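Local atomic coordinates of D-alanyl-D-alanine carboxypeptidase (Vibrio cholerae, PDB entry 5TR7), a protein that probably removes the terminal D-alanine from peptidoglycan precursor peptides, acting as a penicillin-binding serine carboxypeptidase of the S11 family. Residues L120-A125 / N132-N137; D58-S63 / V85-L90; M77-G82 / G99-V104; K9-M14 / K241-Y246. All coordinates share one frame; numbering follows the deposited sequence.

Interaction 1: L120-A125 / N132-N137; sequences LMNAWA and NSHFTN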
# COMPACT_ATOMS: atom_id res chain seq x y z
N LEU A 120 -5.23 15.56 4.56
CA LEU A 120 -5.23 15.28 3.11
C LEU A 120 -5.56 13.80 2.82
O LEU A 120 -6.31 13.51 1.87
CB LEU A 120 -3.88 15.53 2.46
CG LEU A 120 -3.34 16.95 2.61
CD1 LEU A 120 -1.93 16.88 2.03
CD2 LEU A 120 -4.22 18.00 1.94
N MET A 121 -5.03 12.86 3.63
CA MET A 121 -5.33 11.46 3.41
C MET A 121 -6.82 11.20 3.41
O MET A 121 -7.32 10.57 2.50
CB MET A 121 -4.67 10.52 4.44
CG MET A 121 -3.15 10.51 4.49
SD MET A 121 -2.46 9.64 5.93
CE MET A 121 -2.68 7.94 5.46
N ASN A 122 -7.54 11.66 4.41
CA ASN A 122 -8.99 11.45 4.48
C ASN A 122 -9.75 12.22 3.45
O ASN A 122 -10.83 11.79 3.03
CB ASN A 122 -9.54 11.78 5.89
CG ASN A 122 -9.01 10.81 6.96
OD1 ASN A 122 -9.06 9.57 6.79
ND2 ASN A 122 -8.43 11.37 8.04
N ALA A 123 -9.28 13.39 3.05
CA ALA A 123 -10.00 14.13 2.00
C ALA A 123 -9.85 13.32 0.70
O ALA A 123 -10.81 13.11 -0.04
CB ALA A 123 -9.46 15.53 1.81
N TRP A 124 -8.66 12.79 0.43
CA TRP A 124 -8.53 11.95 -0.78
C TRP A 124 -9.34 10.66 -0.70
O TRP A 124 -9.97 10.26 -1.69
CB TRP A 124 -7.11 11.64 -1.14
CG TRP A 124 -6.41 12.75 -1.87
CD1 TRP A 124 -5.49 13.61 -1.35
CD2 TRP A 124 -6.60 13.14 -3.24
NE1 TRP A 124 -5.11 14.50 -2.30
CE2 TRP A 124 -5.72 14.20 -3.48
CE3 TRP A 124 -7.41 12.68 -4.29
CZ2 TRP A 124 -5.66 14.86 -4.74
CZ3 TRP A 124 -7.32 13.32 -5.55
CH2 TRP A 124 -6.45 14.39 -5.74
N ALA A 125 -9.35 10.04 0.47
CA ALA A 125 -10.10 8.80 0.66
C ALA A 125 -11.57 9.05 0.33
O ALA A 125 -12.24 8.28 -0.38
CB ALA A 125 -9.96 8.32 2.10
N ASN A 132 -15.91 3.75 3.91
CA ASN A 132 -15.74 3.02 5.16
C ASN A 132 -14.28 2.98 5.60
O ASN A 132 -13.81 2.01 6.18
CB ASN A 132 -16.31 1.62 5.01
CG ASN A 132 -17.83 1.61 4.95
OD1 ASN A 132 -18.52 2.40 5.56
ND2 ASN A 132 -18.34 0.62 4.28
N SER A 133 -13.58 4.07 5.35
CA SER A 133 -12.19 4.18 5.73
C SER A 133 -11.91 5.46 6.48
O SER A 133 -12.52 6.48 6.20
CB SER A 133 -11.32 4.13 4.47
OG SER A 133 -11.49 2.89 3.77
N HIS A 134 -11.02 5.40 7.45
CA HIS A 134 -10.60 6.60 8.14
C HIS A 134 -9.16 6.41 8.63
O HIS A 134 -8.83 5.41 9.24
CB HIS A 134 -11.51 6.95 9.30
CG HIS A 134 -11.21 8.28 9.91
ND1 HIS A 134 -10.47 8.44 11.05
CD2 HIS A 134 -11.52 9.52 9.48
CE1 HIS A 134 -10.34 9.73 11.31
NE2 HIS A 134 -10.98 10.41 10.38
N PHE A 135 -8.32 7.38 8.39
CA PHE A 135 -6.94 7.33 8.80
C PHE A 135 -6.61 8.29 9.93
O PHE A 135 -7.18 9.40 10.01
CB PHE A 135 -6.06 7.58 7.57
CG PHE A 135 -6.36 6.64 6.43
CD1 PHE A 135 -5.88 5.36 6.42
CD2 PHE A 135 -7.19 7.04 5.39
CE1 PHE A 135 -6.17 4.49 5.37
CE2 PHE A 135 -7.45 6.21 4.33
CZ PHE A 135 -6.94 4.92 4.30
N THR A 136 -5.69 7.86 10.82
CA THR A 136 -5.21 8.68 11.93
C THR A 136 -3.71 8.98 11.86
O THR A 136 -3.20 9.77 12.63
CB THR A 136 -5.51 8.02 13.28
OG1 THR A 136 -4.91 6.72 13.31
CG2 THR A 136 -7.04 7.95 13.48
N ASN A 137 -2.98 8.35 10.97
CA ASN A 137 -1.59 8.63 10.85
C ASN A 137 -1.13 8.21 9.44
O ASN A 137 -1.89 7.57 8.72
CB ASN A 137 -0.85 7.86 11.96
CG ASN A 137 -0.96 6.39 11.78
OD1 ASN A 137 -0.72 5.85 10.70
ND2 ASN A 137 -1.29 5.72 12.84

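Interaction 2: D58-S63 / V85-L90; sequences DDVVIS and VKVSDL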
# COMPACT_ATOMS: atom_id res chain seq x y z
N ASP A 58 13.95 17.19 -4.13
CA ASP A 58 14.05 17.96 -2.87
C ASP A 58 14.73 17.16 -1.81
O ASP A 58 14.60 15.93 -1.74
CB ASP A 58 12.67 18.26 -2.23
CG ASP A 58 11.78 19.08 -3.09
OD1 ASP A 58 12.32 19.89 -3.88
OD2 ASP A 58 10.54 18.92 -2.96
N ASP A 59 15.43 17.89 -0.95
CA ASP A 59 16.10 17.37 0.19
C ASP A 59 15.10 17.51 1.33
O ASP A 59 14.63 18.58 1.63
CB ASP A 59 17.34 18.21 0.48
CG ASP A 59 18.33 18.15 -0.64
OD1 ASP A 59 18.74 17.07 -1.06
OD2 ASP A 59 18.72 19.20 -1.09
N VAL A 60 14.78 16.42 1.97
CA VAL A 60 13.83 16.48 3.04
C VAL A 60 14.50 16.40 4.37
O VAL A 60 15.30 15.50 4.60
CB VAL A 60 12.84 15.28 2.95
CG1 VAL A 60 11.76 15.44 4.01
CG2 VAL A 60 12.20 15.21 1.57
N VAL A 61 14.11 17.29 5.26
CA VAL A 61 14.58 17.31 6.63
C VAL A 61 13.99 16.12 7.39
O VAL A 61 12.80 15.81 7.27
CB VAL A 61 14.06 18.54 7.37
CG1 VAL A 61 14.55 18.54 8.82
CG2 VAL A 61 14.49 19.81 6.68
N ILE A 62 14.82 15.45 8.16
CA ILE A 62 14.37 14.36 8.96
C ILE A 62 14.25 14.91 10.36
O ILE A 62 15.24 15.28 10.95
CB ILE A 62 15.38 13.21 8.92
CG1 ILE A 62 15.68 12.81 7.48
CG2 ILE A 62 14.88 12.08 9.78
CD1 ILE A 62 14.45 12.46 6.64
N SER A 63 13.03 14.98 10.88
CA SER A 63 12.79 15.55 12.24
C SER A 63 12.86 14.46 13.31
O SER A 63 13.01 13.25 13.00
CB SER A 63 11.40 16.13 12.33
OG SER A 63 10.44 15.07 12.42
N VAL A 85 17.28 13.69 3.28
CA VAL A 85 17.12 12.57 2.37
C VAL A 85 16.28 13.09 1.19
O VAL A 85 15.39 13.90 1.37
CB VAL A 85 16.34 11.41 3.03
CG1 VAL A 85 16.22 10.24 2.07
CG2 VAL A 85 17.00 10.96 4.32
N LYS A 86 16.57 12.60 -0.00
CA LYS A 86 15.79 12.97 -1.17
C LYS A 86 14.39 12.36 -1.16
O LYS A 86 14.18 11.28 -0.62
CB LYS A 86 16.53 12.58 -2.42
CG LYS A 86 17.81 13.44 -2.46
CD LYS A 86 18.53 13.45 -3.77
CE LYS A 86 17.61 13.91 -4.92
NZ LYS A 86 18.19 14.19 -6.29
N VAL A 87 13.44 13.09 -1.74
CA VAL A 87 12.04 12.65 -1.87
C VAL A 87 11.95 11.30 -2.57
O VAL A 87 11.29 10.44 -2.07
CB VAL A 87 11.17 13.68 -2.64
CG1 VAL A 87 9.87 13.08 -3.12
CG2 VAL A 87 10.89 14.87 -1.75
N SER A 88 12.63 11.11 -3.68
CA SER A 88 12.56 9.79 -4.34
C SER A 88 13.00 8.64 -3.46
O SER A 88 12.41 7.61 -3.48
CB SER A 88 13.32 9.75 -5.66
OG SER A 88 14.67 9.94 -5.44
N ASP A 89 13.97 8.87 -2.60
CA ASP A 89 14.52 7.88 -1.73
C ASP A 89 13.54 7.59 -0.60
O ASP A 89 13.29 6.43 -0.26
CB ASP A 89 15.88 8.31 -1.23
CG ASP A 89 16.93 8.30 -2.29
OD1 ASP A 89 17.00 7.26 -3.00
OD2 ASP A 89 17.75 9.27 -2.34
N LEU A 90 12.97 8.63 0.00
CA LEU A 90 11.98 8.40 1.03
C LEU A 90 10.77 7.60 0.49
O LEU A 90 10.19 6.73 1.18
CB LEU A 90 11.49 9.73 1.64
CG LEU A 90 12.48 10.41 2.61
CD1 LEU A 90 11.91 11.78 3.03
CD2 LEU A 90 12.80 9.58 3.85

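Interaction 3: M77-G82 / G99-V104; sequences MFVEVG and GNDACV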
# COMPACT_ATOMS: atom_id res chain seq x y z
N MET A 77 13.31 2.59 7.18
CA MET A 77 14.28 2.90 6.12
C MET A 77 15.66 3.17 6.75
O MET A 77 16.72 3.06 6.09
CB MET A 77 13.80 4.12 5.37
CG MET A 77 14.78 4.62 4.28
SD MET A 77 13.97 5.91 3.36
CE MET A 77 15.38 6.43 2.37
N PHE A 78 15.62 3.51 8.04
CA PHE A 78 16.78 3.84 8.86
C PHE A 78 17.28 5.24 8.65
O PHE A 78 18.45 5.48 8.41
CB PHE A 78 17.87 2.79 8.81
CG PHE A 78 17.45 1.50 9.42
CD1 PHE A 78 17.38 1.38 10.80
CD2 PHE A 78 17.03 0.48 8.64
CE1 PHE A 78 16.94 0.23 11.38
CE2 PHE A 78 16.60 -0.71 9.22
CZ PHE A 78 16.57 -0.83 10.60
N VAL A 79 16.34 6.16 8.78
CA VAL A 79 16.61 7.55 8.57
C VAL A 79 17.05 8.22 9.87
O VAL A 79 16.53 7.90 10.94
CB VAL A 79 15.33 8.06 7.87
CG1 VAL A 79 14.78 9.36 8.38
CG2 VAL A 79 15.51 7.96 6.36
N GLU A 80 18.01 9.14 9.77
CA GLU A 80 18.53 9.89 10.94
C GLU A 80 18.18 11.37 11.08
O GLU A 80 18.32 12.14 10.15
CB GLU A 80 20.03 9.81 11.00
CG GLU A 80 20.56 8.37 11.16
CD GLU A 80 21.99 8.32 11.64
OE1 GLU A 80 22.24 9.02 12.64
OE2 GLU A 80 22.83 7.58 11.05
N VAL A 81 17.82 11.75 12.29
CA VAL A 81 17.44 13.15 12.59
C VAL A 81 18.58 14.09 12.24
O VAL A 81 19.74 13.75 12.36
CB VAL A 81 17.07 13.32 14.07
CG1 VAL A 81 16.54 14.73 14.38
CG2 VAL A 81 16.04 12.29 14.44
N GLY A 82 18.23 15.27 11.76
CA GLY A 82 19.21 16.29 11.37
C GLY A 82 19.91 16.09 10.04
O GLY A 82 20.77 16.87 9.68
N GLY A 99 8.86 1.49 5.23
CA GLY A 99 9.47 2.17 6.38
C GLY A 99 8.57 3.22 7.04
O GLY A 99 8.17 4.16 6.40
N ASN A 100 8.21 3.01 8.29
CA ASN A 100 7.37 3.95 9.01
C ASN A 100 8.01 5.33 9.20
O ASN A 100 7.29 6.35 9.24
CB ASN A 100 7.04 3.41 10.40
CG ASN A 100 6.18 2.19 10.38
OD1 ASN A 100 5.52 1.88 9.42
ND2 ASN A 100 6.20 1.48 11.46
N ASP A 101 9.34 5.33 9.43
CA ASP A 101 10.12 6.55 9.59
C ASP A 101 9.97 7.44 8.34
O ASP A 101 9.63 8.67 8.42
CB ASP A 101 11.58 6.26 10.00
CG ASP A 101 12.33 5.25 9.05
OD1 ASP A 101 11.66 4.59 8.23
OD2 ASP A 101 13.60 5.12 9.15
N ALA A 102 10.14 6.82 7.17
CA ALA A 102 10.03 7.56 5.91
C ALA A 102 8.62 8.12 5.70
O ALA A 102 8.46 9.15 5.05
CB ALA A 102 10.40 6.67 4.74
N CYS A 103 7.60 7.41 6.22
CA CYS A 103 6.21 7.89 6.10
C CYS A 103 6.04 9.20 6.81
O CYS A 103 5.52 10.17 6.24
CB CYS A 103 5.20 6.90 6.68
SG CYS A 103 4.96 5.43 5.69
N VAL A 104 6.54 9.25 8.03
CA VAL A 104 6.41 10.48 8.81
C VAL A 104 7.20 11.62 8.20
O VAL A 104 6.71 12.75 8.21
CB VAL A 104 6.80 10.28 10.26
CG1 VAL A 104 6.71 11.61 11.01
CG2 VAL A 104 5.89 9.25 10.89

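Interaction 4: K9-M14 / K241-Y246; sequences KGYVLM and KKLLSY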
# COMPACT_ATOMS: atom_id res chain seq x y z
N LYS A 9 -9.59 -13.99 5.99
CA LYS A 9 -10.72 -13.46 6.74
C LYS A 9 -11.64 -12.55 5.87
O LYS A 9 -12.85 -12.52 6.08
CB LYS A 9 -10.20 -12.74 7.96
CG LYS A 9 -11.23 -12.28 8.98
CD LYS A 9 -10.57 -11.30 9.93
CE LYS A 9 -11.50 -10.72 10.98
NZ LYS A 9 -10.75 -9.64 11.69
N GLY A 10 -11.07 -11.87 4.90
CA GLY A 10 -11.85 -11.06 3.98
C GLY A 10 -11.12 -10.89 2.65
O GLY A 10 -9.91 -10.87 2.62
N TYR A 11 -11.84 -10.78 1.54
CA TYR A 11 -11.18 -10.51 0.28
C TYR A 11 -12.11 -9.90 -0.70
O TYR A 11 -13.33 -9.91 -0.52
CB TYR A 11 -10.59 -11.79 -0.33
CG TYR A 11 -11.61 -12.87 -0.70
CD1 TYR A 11 -12.27 -12.86 -1.93
CD2 TYR A 11 -11.89 -13.92 0.17
CE1 TYR A 11 -13.16 -13.87 -2.28
CE2 TYR A 11 -12.78 -14.92 -0.17
CZ TYR A 11 -13.40 -14.89 -1.40
OH TYR A 11 -14.27 -15.88 -1.76
N VAL A 12 -11.49 -9.31 -1.72
CA VAL A 12 -12.22 -8.76 -2.84
C VAL A 12 -11.40 -8.91 -4.08
O VAL A 12 -10.18 -8.81 -4.04
CB VAL A 12 -12.72 -7.33 -2.64
CG1 VAL A 12 -11.60 -6.39 -2.39
CG2 VAL A 12 -13.48 -6.88 -3.88
N LEU A 13 -12.05 -9.20 -5.19
CA LEU A 13 -11.38 -9.32 -6.45
C LEU A 13 -12.13 -8.37 -7.33
O LEU A 13 -13.30 -8.48 -7.47
CB LEU A 13 -11.48 -10.72 -6.98
CG LEU A 13 -11.01 -10.93 -8.40
CD1 LEU A 13 -9.65 -10.35 -8.61
CD2 LEU A 13 -11.02 -12.39 -8.76
N MET A 14 -11.43 -7.45 -7.95
CA MET A 14 -12.06 -6.43 -8.77
C MET A 14 -11.45 -6.31 -10.12
O MET A 14 -10.24 -6.35 -10.27
CB MET A 14 -11.94 -5.10 -8.03
CG MET A 14 -12.39 -3.87 -8.79
SD MET A 14 -12.09 -2.35 -7.88
CE MET A 14 -13.47 -2.40 -6.74
N LYS A 241 -2.78 -15.57 -5.63
CA LYS A 241 -2.57 -16.14 -6.97
C LYS A 241 -3.85 -16.85 -7.40
O LYS A 241 -4.28 -16.65 -8.53
CB LYS A 241 -1.32 -17.06 -7.06
CG LYS A 241 -0.93 -17.40 -8.45
CD LYS A 241 0.23 -18.40 -8.58
CE LYS A 241 0.71 -18.43 -10.04
NZ LYS A 241 1.86 -19.35 -10.27
N LYS A 242 -4.52 -17.58 -6.48
CA LYS A 242 -5.76 -18.29 -6.84
C LYS A 242 -6.81 -17.28 -7.20
O LYS A 242 -7.49 -17.42 -8.19
CB LYS A 242 -6.37 -19.13 -5.72
CG LYS A 242 -5.64 -20.37 -5.35
CD LYS A 242 -6.16 -20.96 -4.03
CE LYS A 242 -5.20 -22.08 -3.64
NZ LYS A 242 -5.27 -22.42 -2.19
N LEU A 243 -6.96 -16.28 -6.36
CA LEU A 243 -7.95 -15.28 -6.59
C LEU A 243 -7.75 -14.67 -7.94
O LEU A 243 -8.66 -14.55 -8.68
CB LEU A 243 -7.89 -14.24 -5.51
CG LEU A 243 -9.12 -13.43 -5.24
CD1 LEU A 243 -10.38 -14.26 -5.26
CD2 LEU A 243 -8.98 -12.70 -3.93
N LEU A 244 -6.52 -14.29 -8.25
CA LEU A 244 -6.22 -13.66 -9.54
C LEU A 244 -6.45 -14.60 -10.72
O LEU A 244 -7.04 -14.17 -11.72
CB LEU A 244 -4.79 -13.10 -9.57
CG LEU A 244 -4.51 -11.89 -8.70
CD1 LEU A 244 -3.01 -11.70 -8.50
CD2 LEU A 244 -5.10 -10.62 -9.26
N SER A 245 -5.98 -15.85 -10.65
CA SER A 245 -6.19 -16.79 -11.76
C SER A 245 -7.66 -16.99 -12.05
O SER A 245 -8.05 -17.09 -13.21
CB SER A 245 -5.60 -18.17 -11.48
OG SER A 245 -4.26 -18.01 -11.21
N TYR A 246 -8.46 -17.07 -11.00
CA TYR A 246 -9.88 -17.21 -11.19
C TYR A 246 -10.42 -16.00 -11.99
O TYR A 246 -11.19 -16.14 -12.90
CB TYR A 246 -10.58 -17.28 -9.82
CG TYR A 246 -12.07 -17.10 -9.89
CD1 TYR A 246 -12.91 -18.16 -10.31
CD2 TYR A 246 -12.63 -15.91 -9.54
CE1 TYR A 246 -14.30 -18.00 -10.41
CE2 TYR A 246 -14.03 -15.73 -9.58
CZ TYR A 246 -14.85 -16.76 -10.05
OH TYR A 246 -16.19 -16.51 -10.09

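Interaction 1: L120-A125 / N132-N137
In the helical part of this penicillin-recognising fold, N122 on helix 114-127 pins the backbone of F135, in the loop that follows the helix. Both ends of the N122 amide are used. Its OD1 accepts from F135 N at 2.8 Å, an almost straight bond that falls on an in-plane lone pair of the side-chain carbonyl. Its ND2 donates a hydrogen bond to F135 O at 3.1 Å, and the acceptor lies close to the plane of the amide. Asparagine suits the place because one short side chain presents an acceptor and a donor side by side, as a neighbouring strand would. CG stands anti to the carbonyl carbon (chi1 -66°), which carries the amide across to the loop. The H134 ring lies nearly parallel to this amide, the planes 6° apart, with NE2 at 3.6 Å from N122 ND2; the ring's ND1 is bonded to N145 O. F135 itself turns inward, and its CE2 meets the CB of A125 at 4.0 Å, edge-on; alanine's single methyl lets the ring edge come close to the helix. The unbranched M121 chain, bent at its thioether, crosses F135 at about a right angle, placing its CE 4.0 Å from F135 CB and 3.4 Å from N137 O. M121 also packs on T37 and T41 and A125 on M40, so helix 37-50 lies against this side of helix 114-127. A side-chain amide bonded to both the N-H and the C=O of one residue imitates a beta-ladder pair, here between helix and extended loop in the penicillin-recognising fold.

Interaction 2: D58-S63 / V85-L90
D58 O is approached by two groups of the other segment: V87 N donates to it at 3.1 Å, nearly along the C=O axis, and K86 CA makes a CH...O contact at 3.2 Å. The next rung is shorter, with V60 N bonded to V85 O at 2.7 Å, and V85 N returns a bond to V60 O at 3.0 Å. V60 and V85 are thus the hydrogen-bonded pair, and D59 and K86 the adjacent non-hydrogen-bonded pair, of a two-stranded antiparallel sheet, strand 59-61 against strand 84-86. The second strand runs straight into helix 87-95, K86 being its N-cap residue, and D58 O takes up the N-H of the first helical residue. On the inner face sit aliphatic residues, which suit burial; beta-branched V60 and V85 also suit a strand. V60 touches two helix side chains: its CG2, beside the backbone N, meets V87 CG2 at 3.6 Å, while its CB meets L90 CD1 at 3.6 Å. I62 reaches in with CD1, 3.8 Å from V85 CG2. Helix 100-111 closes this face through H109, A105 and M106. On the other face D59 OD1 lies 4.0 Å from K86 CG, along the aliphatic stem of the lysine, whose NZ bonds to N57 OD1.

Interaction 3: M77-G82 / G99-V104
Hydrogen bonds carry this contact: the carboxylate of D101, in the first turn of helix 100-111, takes three successive backbone N-H groups of the loop at M77, F78 and V79. OD1 receives M77 N at 2.8 Å in a straight bond on its syn lone pair. OD2 receives two: F78 N at 2.8 Å, also syn but bent to 131°, and V79 N at 3.0 Å, nearly in line with the C-O bond. F78 has positive phi (79°) after the helix-like conformation of M77, which lets the N-H groups converge, close to the arrangement of an anion-binding nest. D101 CG sits between its own backbone N and carbonyl carbon (chi1 53°), where A102 N can also donate to OD1 at 2.9 Å, from above the carboxylate plane. Aspartate suits the role, being short and bearing two acceptors on a flat group.

Apolar packing is slighter. The extended M77 chain brings SD to 3.9 Å from A102 CB. Backbone closeness matters at G99, which, with no side chain, lets its CA come to 3.9 Å from M77 N.

S98, G99 and N100 match the SxN motif of this family; N100 OD1 is bonded to NZ of K38, the predicted proton acceptor. With four N-H groups around it, the buried carboxylate is probably stabilised as the anion, and so ties the loop to the helix start beside the predicted catalytic centre.

Interaction 4: K9-M14 / K241-Y246
A methyl lying against a helix carbonyl is the odd feature here: L13 CD2 comes to 3.2 Å from L243 O, a close fit of strand side chain to helix backbone. Strand 10-14 and helix 241-246 run in roughly the same direction, their axes 32° apart and 9.2 Å from each other at closest approach. L243 is the main helix residue of the contact. Its CG meets the CB of L13 at 4.0 Å, while its CD2 points to Y11, touching CD1 of that ring obliquely at 3.9 Å; the branched tip lets L243 serve two strand residues at once. With CG anti to the backbone N (chi1 170°), L13 brings CD2 against both L243 O and the ring of Y246. Y11 and L13, being two apart, stand on the same face of the strand. One turn on from L243, Y246 offers CD2 at the edge of its ring to L13 CD2, 3.9 Å away. V12, between the two strand contacts, has its side chain on the other face, against P150 and A154 of helix 150-163. The strand belongs to the five-stranded antiparallel sheet of the penicillin-recognising fold, with helix 233-251 on one face; L243 also rests on V227 of the neighbouring strand. With aliphatic and aromatic groups making the interface, cohesion comes from burial and shape fit rather than from directed bonds, as expected where a helix packs on a sheet face.

In the fold
Interactions 2 and 3 adjoin, with centres 9 Å apart and segments that alternate along the chain. I62 O probably accepts a hydrogen bond from G82 N at 3.1 Å, and M77 CE packs on D89 O at 3.4 Å, so the small sheet and the loop pack together beside helices 87-95 and 100-111. Interaction 1 lies apart, its nearest atoms about 7 Å from those of interaction 3. Interactions 1 and 3 approach the predicted catalytic centre: the M121 side chain is about 8 Å from that of K38, and G99 lies about 5 Å from the K38 side chain. Interaction 4 is across the molecule, its centre about 33 Å from that of interaction 3; its sequence loop encloses the others.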